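Long-range contacts in protein CbbY (Rhodobacter sphaeroides, PDB 4UAS), which acts as a magnesium-dependent phosphatase that removes phosphate from xylulose-1,5-bisphosphate, a Rubisco inhibitor made by Rubisco itself: residues A[1-6]-A[164-169]; A[191-196]-A[208-213]. All coordinates share one frame; numbering follows the deposited sequence.

Both contacts belong to the parallel sheet of the HAD core, at different places in its strand order, and their centres lie about 19 Å apart. Contact 1 is buried at an interior strand: the end of helix 155-164 and its following loop pack on strand 4-7 through side chains, with no hydrogen bond between the two segments. Contact 2 is partly buried and joins strand 190-193 to one of the two outermost strands, 209-210, mainly by backbone hydrogen bonds, with polar side chains helping at both ends. Strand 171-175 lies between them, next to 4-7 on one side and 190-193 on the other. Packing of helix end and loop thus contrasts with strand pairing at a sheet margin.

Contact 1: A[1-6]-A[164-169]; sequences MIEAIL and LDVPPE
Leu164, the last residue of helix 155-164, and Val166 in the loop behind it cover Ala4 and Leu6 of strand 4-7, an interior strand of the HAD core sheet. The methyl CB of Ala4 meets both partners, with Leu164 CD1 at 3.9 Å and Val166 CG2 at 4.1 Å. A side chain of one carbon suits this place, because the helix end can then settle close to the strand. Leu164 uses the same CD1 on Leu6, reaching its CG at 4.0 Å, while the two leucine side chains slide past each other in opposite directions. Tyr157 and Ala160, earlier in the helix, also touch Leu6.

The chain here completes a beta-alpha-beta crossover, in which helix 155-164 carries it from strand 140-142 across the sheet to strand 171-175. Leu164 accordingly also touches Arg110 and Ala112 of the strand beside 4-7. Asp165 ends the helical path with a positive phi of 59°, and the next residue, Val166, again points its side chain at the strand. Strand 4-7 itself leads into Asp8, a magnesium ligand and the inferred nucleophile.

Toward the surface the packing becomes mixed. With Val166 CG1 anti to its backbone N (chi1 174°), the two methyls divide the work: CG2 goes to Ala4, and CG1 lies 3.9 Å from Glu3 CB, the two side chains crossing obliquely. Glu3 suits this margin because its aliphatic part can lie against valine while its charged end serves another partner: OE2 forms a salt bridge with Arg170, just before strand 171-175.

Contact 2: A[191-196]-A[208-213]; sequences CIVSPG and DRLLDS
Asp208 OD2 is gripped by two groups: the backbone N of Cys191, 2.9 Å away on the anti side of the carboxylate, and Lys185 NZ, which forms a salt bridge with it. A chi1 of -70° puts Asp208 CG beside the residue's own backbone N; carboxylate and N-H thus both face Cys191, whose O accepts from Asp208 N at 2.9 Å. Aspartate suits this place: its short carboxylate accepts the N-H at the start of the pairing, and the lysine probably stabilises its negative charge.

A short parallel pairing follows at the edge of the HAD core sheet, with Val193 bonded on both sides of Leu210. Val193 N donates to Arg209 O in a nearly straight bond of 3.0 Å, and Leu211 N donates to Val193 O at 2.9 Å. Continued, this pattern would need an N-H at residue 195, which proline lacks. Ser194 supplies the donor instead: its OG, anti to the backbone N (chi1 -176°), bonds Leu211 O at 2.8 Å from 45° above the carbonyl plane. A water then joins Pro195 O to Asp212 O, donating to both.

Leu210 CD1 lies 3.8 Å from Val193 CG1 and also touches Pro195 CD; the branched Val193 and Leu210 fill this face against Phe204. Arg209 suits the sheet edge because its long side chain offers several N-H groups: NH1 hydrogen-bonds the carbonyl oxygens of Leu217 and Gly222, NH2 that of Glu216.

The side chain of Pro195 is about 6 Å from that of the magnesium ligand Asp176. Strand 209-210 forms the sheet margin; on its inner side strand 190-193 is bonded to strand 171-175 through Ile192, while Cys191 packs on Leu181 and Ala184 of helix 178-186.

Contact 1: A[1-6]-A[164-169]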
ATOM      1  N   MET A   1     -19.220  12.357 -10.528  1.00 43.61           N
ATOM      2  CA  MET A   1     -18.366  13.223 -11.347  1.00 39.98           C
ATOM      3  C   MET A   1     -16.866  12.744 -11.365  1.00 28.94           C
ATOM      4  O   MET A   1     -16.138  13.134 -12.230  1.00 34.19           O
ATOM      5  CB  MET A   1     -18.461  14.653 -10.876  1.00 34.73           C
ATOM      6  CG  MET A   1     -19.904  15.119 -10.648  1.00 56.80           C
ATOM      7  SD  MET A   1     -19.910  16.747  -9.859  1.00 84.53           S
ATOM      8  CE  MET A   1     -21.671  17.128  -9.741  1.00 62.53           C
ATOM      9  N   ILE A   2     -16.410  11.921 -10.395  1.00 28.84           N
ATOM     10  CA  ILE A   2     -15.157  11.138 -10.497  1.00 23.41           C
ATOM     11  C   ILE A   2     -15.341  10.024 -11.441  1.00 18.87           C
ATOM     12  O   ILE A   2     -16.348   9.368 -11.407  1.00 25.39           O
ATOM     13  CB  ILE A   2     -14.935  10.534  -9.053  1.00 27.61           C
ATOM     14  CG1 ILE A   2     -14.471  11.643  -8.121  1.00 30.53           C
ATOM     15  CG2 ILE A   2     -14.118   9.278  -8.970  1.00 27.62           C
ATOM     16  CD1 ILE A   2     -13.199  12.284  -8.538  1.00 32.10           C
ATOM     17  N   GLU A   3     -14.328   9.781 -12.265  1.00 15.91           N
ATOM     18  CA  GLU A   3     -14.347   8.643 -13.200  1.00 16.72           C
ATOM     19  C   GLU A   3     -13.497   7.463 -12.767  1.00 15.83           C
ATOM     20  O   GLU A   3     -13.710   6.367 -13.196  1.00 18.12           O
ATOM     21  CB  GLU A   3     -13.910   9.074 -14.594  1.00 19.65           C
ATOM     22  CG  GLU A   3     -14.957   9.983 -15.230  1.00 26.09           C
ATOM     23  CD  GLU A   3     -14.607  10.528 -16.581  1.00 30.53           C
ATOM     24  OE1 GLU A   3     -13.551  10.159 -17.130  1.00 35.02           O
ATOM     25  OE2 GLU A   3     -15.419  11.376 -17.067  1.00 46.02           O
ATOM     26  N   ALA A   4     -12.583   7.674 -11.815  1.00 13.39           N
ATOM     27  CA  ALA A   4     -11.743   6.578 -11.310  1.00 12.22           C
ATOM     28  C   ALA A   4     -11.311   6.926  -9.888  1.00 10.92           C
ATOM     29  O   ALA A   4     -11.055   8.061  -9.585  1.00 11.69           O
ATOM     30  CB  ALA A   4     -10.508   6.299 -12.197  1.00 13.40           C
ATOM     31  N   ILE A   5     -11.134   5.863  -9.087  1.00  9.94           N
ATOM     32  CA  ILE A   5     -10.510   5.947  -7.773  1.00  8.72           C
ATOM     33  C   ILE A   5      -9.338   5.022  -7.757  1.00  9.31           C
ATOM     34  O   ILE A   5      -9.450   3.846  -8.124  1.00 10.02           O
ATOM     35  CB  ILE A   5     -11.518   5.570  -6.637  1.00 10.33           C
ATOM     36  CG1 ILE A   5     -12.849   6.298  -6.759  1.00 11.13           C
ATOM     37  CG2 ILE A   5     -10.868   5.797  -5.304  1.00 10.53           C
ATOM     38  CD1 ILE A   5     -13.963   5.727  -5.895  1.00 13.29           C
ATOM     39  N   LEU A   6      -8.231   5.575  -7.263  1.00  7.72           N
ATOM     40  CA  LEU A   6      -6.952   4.851  -7.167  1.00  8.30           C
ATOM     41  C   LEU A   6      -6.634   4.650  -5.684  1.00  8.31           C
ATOM     42  O   LEU A   6      -6.551   5.621  -4.933  1.00  9.83           O
ATOM     43  CB  LEU A   6      -5.852   5.591  -7.893  1.00  8.51           C
ATOM     44  CG  LEU A   6      -6.065   5.716  -9.383  1.00  9.62           C
ATOM     45  CD1 LEU A   6      -6.886   6.909  -9.758  1.00 11.16           C
ATOM     46  CD2 LEU A   6      -4.725   5.806 -10.120  1.00 13.32           C
ATOM     47  N   LEU A 164      -5.856   2.962 -16.892  1.00 12.63           N
ATOM     48  CA  LEU A 164      -7.244   3.337 -16.732  1.00 13.23           C
ATOM     49  C   LEU A 164      -7.759   4.138 -17.888  1.00 15.40           C
ATOM     50  O   LEU A 164      -8.987   4.089 -18.167  1.00 16.35           O
ATOM     51  CB  LEU A 164      -7.432   4.194 -15.464  1.00 12.58           C
ATOM     52  CG  LEU A 164      -7.395   3.462 -14.131  1.00 14.24           C
ATOM     53  CD1 LEU A 164      -7.187   4.472 -12.995  1.00 14.10           C
ATOM     54  CD2 LEU A 164      -8.670   2.615 -13.876  1.00 17.69           C
ATOM     55  N   ASP A 165      -6.862   4.893 -18.520  1.00 14.57           N
ATOM     56  CA  ASP A 165      -7.183   5.833 -19.558  1.00 15.94           C
ATOM     57  C   ASP A 165      -8.174   6.864 -19.013  1.00 16.44           C
ATOM     58  O   ASP A 165      -9.200   7.174 -19.669  1.00 17.66           O
ATOM     59  CB  ASP A 165      -7.674   5.142 -20.845  1.00 17.42           C
ATOM     60  CG  ASP A 165      -7.705   6.117 -22.004  1.00 21.22           C
ATOM     61  OD1 ASP A 165      -6.753   6.978 -22.118  1.00 19.76           O
ATOM     62  OD2 ASP A 165      -8.618   5.974 -22.863  1.00 33.16           O
ATOM     63  N   VAL A 166      -7.860   7.451 -17.861  1.00 14.85           N
ATOM     64  CA  VAL A 166      -8.680   8.527 -17.222  1.00 15.73           C
ATOM     65  C   VAL A 166      -7.667   9.625 -16.952  1.00 14.65           C
ATOM     66  O   VAL A 166      -6.590   9.348 -16.388  1.00 16.63           O
ATOM     67  CB  VAL A 166      -9.350   8.034 -15.923  1.00 15.74           C
ATOM     68  CG1 VAL A 166     -10.058   9.147 -15.214  1.00 18.75           C
ATOM     69  CG2 VAL A 166     -10.377   6.911 -16.200  1.00 19.85           C
ATOM     70  N   PRO A 167      -8.020  10.892 -17.287  1.00 16.67           N
ATOM     71  CA  PRO A 167      -7.101  12.013 -16.989  1.00 18.08           C
ATOM     72  C   PRO A 167      -7.084  12.185 -15.456  1.00 16.22           C
ATOM     73  O   PRO A 167      -8.111  12.013 -14.784  1.00 14.14           O
ATOM     74  CB  PRO A 167      -7.714  13.210 -17.688  1.00 20.96           C
ATOM     75  CG  PRO A 167      -9.005  12.788 -18.214  1.00 25.26           C
ATOM     76  CD  PRO A 167      -9.206  11.333 -18.035  1.00 18.77           C
ATOM     77  N   PRO A 168      -5.972  12.686 -14.912  1.00 15.51           N
ATOM     78  CA  PRO A 168      -5.904  12.808 -13.459  1.00 14.04           C
ATOM     79  C   PRO A 168      -6.931  13.757 -12.855  1.00 14.35           C
ATOM     80  O   PRO A 168      -7.343  13.563 -11.748  1.00 14.07           O
ATOM     81  CB  PRO A 168      -4.449  13.248 -13.209  1.00 17.33           C
ATOM     82  CG  PRO A 168      -3.937  13.764 -14.473  1.00 19.39           C
ATOM     83  CD  PRO A 168      -4.687  13.022 -15.567  1.00 17.85           C
ATOM     84  N   GLU A 169      -7.310  14.802 -13.590  0.50 15.33           N
ATOM     85  CA  GLU A 169      -8.246  15.782 -13.088  0.50 17.60           C
ATOM     86  C   GLU A 169      -9.617  15.181 -12.790  0.50 14.69           C
ATOM     87  O   GLU A 169     -10.393  15.760 -12.039  0.50 22.01           O
ATOM     88  CB  GLU A 169      -8.324  17.009 -14.032  0.50 21.95           C
ATOM     89  CG  GLU A 169      -7.850  16.772 -15.450  0.50 26.46           C
ATOM     90  CD  GLU A 169      -6.340  16.744 -15.543  0.50 26.93           C
ATOM     91  OE1 GLU A 169      -5.629  17.547 -14.853  0.50 28.93           O
ATOM     92  OE2 GLU A 169      -5.873  15.896 -16.301  0.50 21.67           O
TER

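Contact 2: A[191-196]-A[208-213]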
ATOM      1  N   CYS A 191      -5.971  13.941  -3.551  1.00  8.74           N
ATOM      2  CA  CYS A 191      -5.605  12.828  -2.677  1.00  8.45           C
ATOM      3  C   CYS A 191      -6.243  13.043  -1.280  1.00  8.84           C
ATOM      4  O   CYS A 191      -6.109  14.096  -0.683  1.00 10.65           O
ATOM      5  CB  CYS A 191      -4.090  12.750  -2.557  1.00  8.96           C
ATOM      6  SG  CYS A 191      -3.497  11.352  -1.564  1.00  9.38           S
ATOM      7  N   ILE A 192      -6.990  12.018  -0.885  0.50  7.97           N
ATOM      8  CA  ILE A 192      -7.606  11.912   0.455  0.50  8.95           C
ATOM      9  C   ILE A 192      -6.713  11.033   1.309  0.50  8.31           C
ATOM     10  O   ILE A 192      -6.466   9.897   0.936  0.50  8.77           O
ATOM     11  CB  ILE A 192      -8.923  11.166   0.350  0.50 11.40           C
ATOM     12  CG1 ILE A 192      -9.800  11.738  -0.767  0.50 10.63           C
ATOM     13  CG2 ILE A 192      -9.611  11.210   1.705  0.50 11.53           C
ATOM     14  CD1 ILE A 192     -10.048  13.209  -0.622  0.50 14.22           C
ATOM     15  N   VAL A 193      -6.254  11.573   2.447  1.00  7.50           N
ATOM     16  CA  VAL A 193      -5.394  10.865   3.344  1.00  6.90           C
ATOM     17  C   VAL A 193      -6.148  10.479   4.617  1.00  7.19           C
ATOM     18  O   VAL A 193      -6.772  11.344   5.236  1.00  8.05           O
ATOM     19  CB  VAL A 193      -4.114  11.655   3.668  1.00  7.62           C
ATOM     20  CG1 VAL A 193      -3.281  10.939   4.715  1.00  9.84           C
ATOM     21  CG2 VAL A 193      -3.300  11.931   2.431  1.00  9.29           C
ATOM     22  N   SER A 194      -5.965   9.248   5.073  1.00  7.33           N
ATOM     23  CA  SER A 194      -6.328   8.850   6.450  1.00  7.33           C
ATOM     24  C   SER A 194      -5.169   8.071   7.010  1.00  7.34           C
ATOM     25  O   SER A 194      -4.872   6.974   6.538  1.00  7.55           O
ATOM     26  CB  SER A 194      -7.575   8.024   6.529  1.00  7.61           C
ATOM     27  OG  SER A 194      -7.899   7.774   7.915  1.00  8.94           O
ATOM     28  N   PRO A 195      -4.419   8.637   7.986  1.00  7.83           N
ATOM     29  CA  PRO A 195      -3.233   7.929   8.500  1.00  8.21           C
ATOM     30  C   PRO A 195      -3.560   6.772   9.380  1.00  8.35           C
ATOM     31  O   PRO A 195      -4.704   6.547   9.754  1.00  9.80           O
ATOM     32  CB  PRO A 195      -2.453   9.006   9.213  1.00 10.97           C
ATOM     33  CG  PRO A 195      -3.447   9.927   9.622  1.00 13.16           C
ATOM     34  CD  PRO A 195      -4.631   9.945   8.652  1.00  9.15           C
ATOM     35  N   GLY A 196      -2.548   6.046   9.730  1.00 11.97           N
ATOM     36  CA  GLY A 196      -2.683   4.941  10.647  1.00 14.98           C
ATOM     37  C   GLY A 196      -1.525   4.924  11.556  1.00 13.48           C
ATOM     38  O   GLY A 196      -0.792   5.907  11.686  1.00 12.56           O
ATOM     39  N   ASP A 208      -5.988  16.886   0.007  1.00 11.22           N
ATOM     40  CA  ASP A 208      -7.291  17.557  -0.288  1.00 12.46           C
ATOM     41  C   ASP A 208      -8.278  17.384   0.887  1.00 11.13           C
ATOM     42  O   ASP A 208      -9.046  18.278   1.159  1.00 12.81           O
ATOM     43  CB  ASP A 208      -7.826  17.032  -1.568  1.00 13.32           C
ATOM     44  CG  ASP A 208      -6.958  17.534  -2.699  1.00 14.75           C
ATOM     45  OD1 ASP A 208      -7.148  18.653  -3.207  1.00 22.40           O
ATOM     46  OD2 ASP A 208      -6.011  16.767  -3.050  1.00 14.71           O
ATOM     47  N   ARG A 209      -8.255  16.205   1.528  1.00 10.32           N
ATOM     48  CA  ARG A 209      -8.916  15.999   2.819  1.00  9.94           C
ATOM     49  C   ARG A 209      -7.953  15.143   3.645  1.00  9.05           C
ATOM     50  O   ARG A 209      -7.253  14.300   3.142  1.00 10.06           O
ATOM     51  CB  ARG A 209     -10.269  15.309   2.709  1.00 12.31           C
ATOM     52  CG  ARG A 209     -11.296  16.048   1.873  1.00 12.86           C
ATOM     53  CD  ARG A 209     -12.626  15.332   1.763  1.00 13.47           C
ATOM     54  NE  ARG A 209     -13.328  15.215   3.028  1.00 14.27           N
ATOM     55  CZ  ARG A 209     -14.368  14.423   3.189  1.00 15.02           C
ATOM     56  NH1 ARG A 209     -14.835  13.680   2.188  1.00 17.16           N
ATOM     57  NH2 ARG A 209     -14.921  14.288   4.394  1.00 17.10           N
ATOM     58  N   LEU A 210      -8.025  15.364   4.975  1.00  9.76           N
ATOM     59  CA  LEU A 210      -7.251  14.603   5.952  1.00  9.20           C
ATOM     60  C   LEU A 210      -8.269  14.090   6.953  1.00  9.50           C
ATOM     61  O   LEU A 210      -8.878  14.900   7.674  1.00 10.57           O
ATOM     62  CB  LEU A 210      -6.166  15.421   6.592  1.00  9.90           C
ATOM     63  CG  LEU A 210      -5.351  14.745   7.649  1.00 11.56           C
ATOM     64  CD1 LEU A 210      -4.571  13.573   7.064  1.00 11.52           C
ATOM     65  CD2 LEU A 210      -4.382  15.730   8.282  1.00 14.68           C
ATOM     66  N   LEU A 211      -8.472  12.784   7.015  1.00  8.33           N
ATOM     67  CA  LEU A 211      -9.567  12.173   7.754  1.00  9.09           C
ATOM     68  C   LEU A 211      -9.048  11.230   8.810  1.00  8.23           C
ATOM     69  O   LEU A 211      -8.089  10.469   8.569  1.00  8.91           O
ATOM     70  CB  LEU A 211     -10.413  11.329   6.789  1.00 10.05           C
ATOM     71  CG  LEU A 211     -11.020  12.081   5.583  1.00 12.62           C
ATOM     72  CD1 LEU A 211     -11.813  11.097   4.758  1.00 14.35           C
ATOM     73  CD2 LEU A 211     -11.855  13.251   5.986  1.00 15.08           C
ATOM     74  N   ASP A 212      -9.730  11.176   9.945  1.00  8.54           N
ATOM     75  CA  ASP A 212      -9.433  10.160  10.908  1.00  8.39           C
ATOM     76  C   ASP A 212      -9.816   8.766  10.490  1.00  8.86           C
ATOM     77  O   ASP A 212      -9.243   7.771  10.954  1.00 10.38           O
ATOM     78  CB  ASP A 212     -10.111  10.489  12.261  1.00 10.43           C
ATOM     79  CG  ASP A 212      -9.514  11.671  13.011  1.00 10.32           C
ATOM     80  OD1 ASP A 212      -8.392  12.074  12.705  1.00 12.55           O
ATOM     81  OD2 ASP A 212     -10.210  12.176  13.932  1.00 12.49           O
ATOM     82  N   SER A 213     -10.804   8.651   9.596  1.00  8.93           N
ATOM     83  CA  SER A 213     -11.274   7.390   9.090  1.00  9.02           C
ATOM     84  C   SER A 213     -11.833   7.581   7.694  1.00  8.68           C
ATOM     85  O   SER A 213     -12.494   8.576   7.453  1.00  9.92           O
ATOM     86  CB  SER A 213     -12.430   6.870   9.957  1.00 10.19           C
ATOM     87  OG  SER A 213     -12.985   5.668   9.423  1.00 11.29           O
TER
HETATM   88  O   HOH W   1      -6.472   8.015  11.219  1.00 17.24           O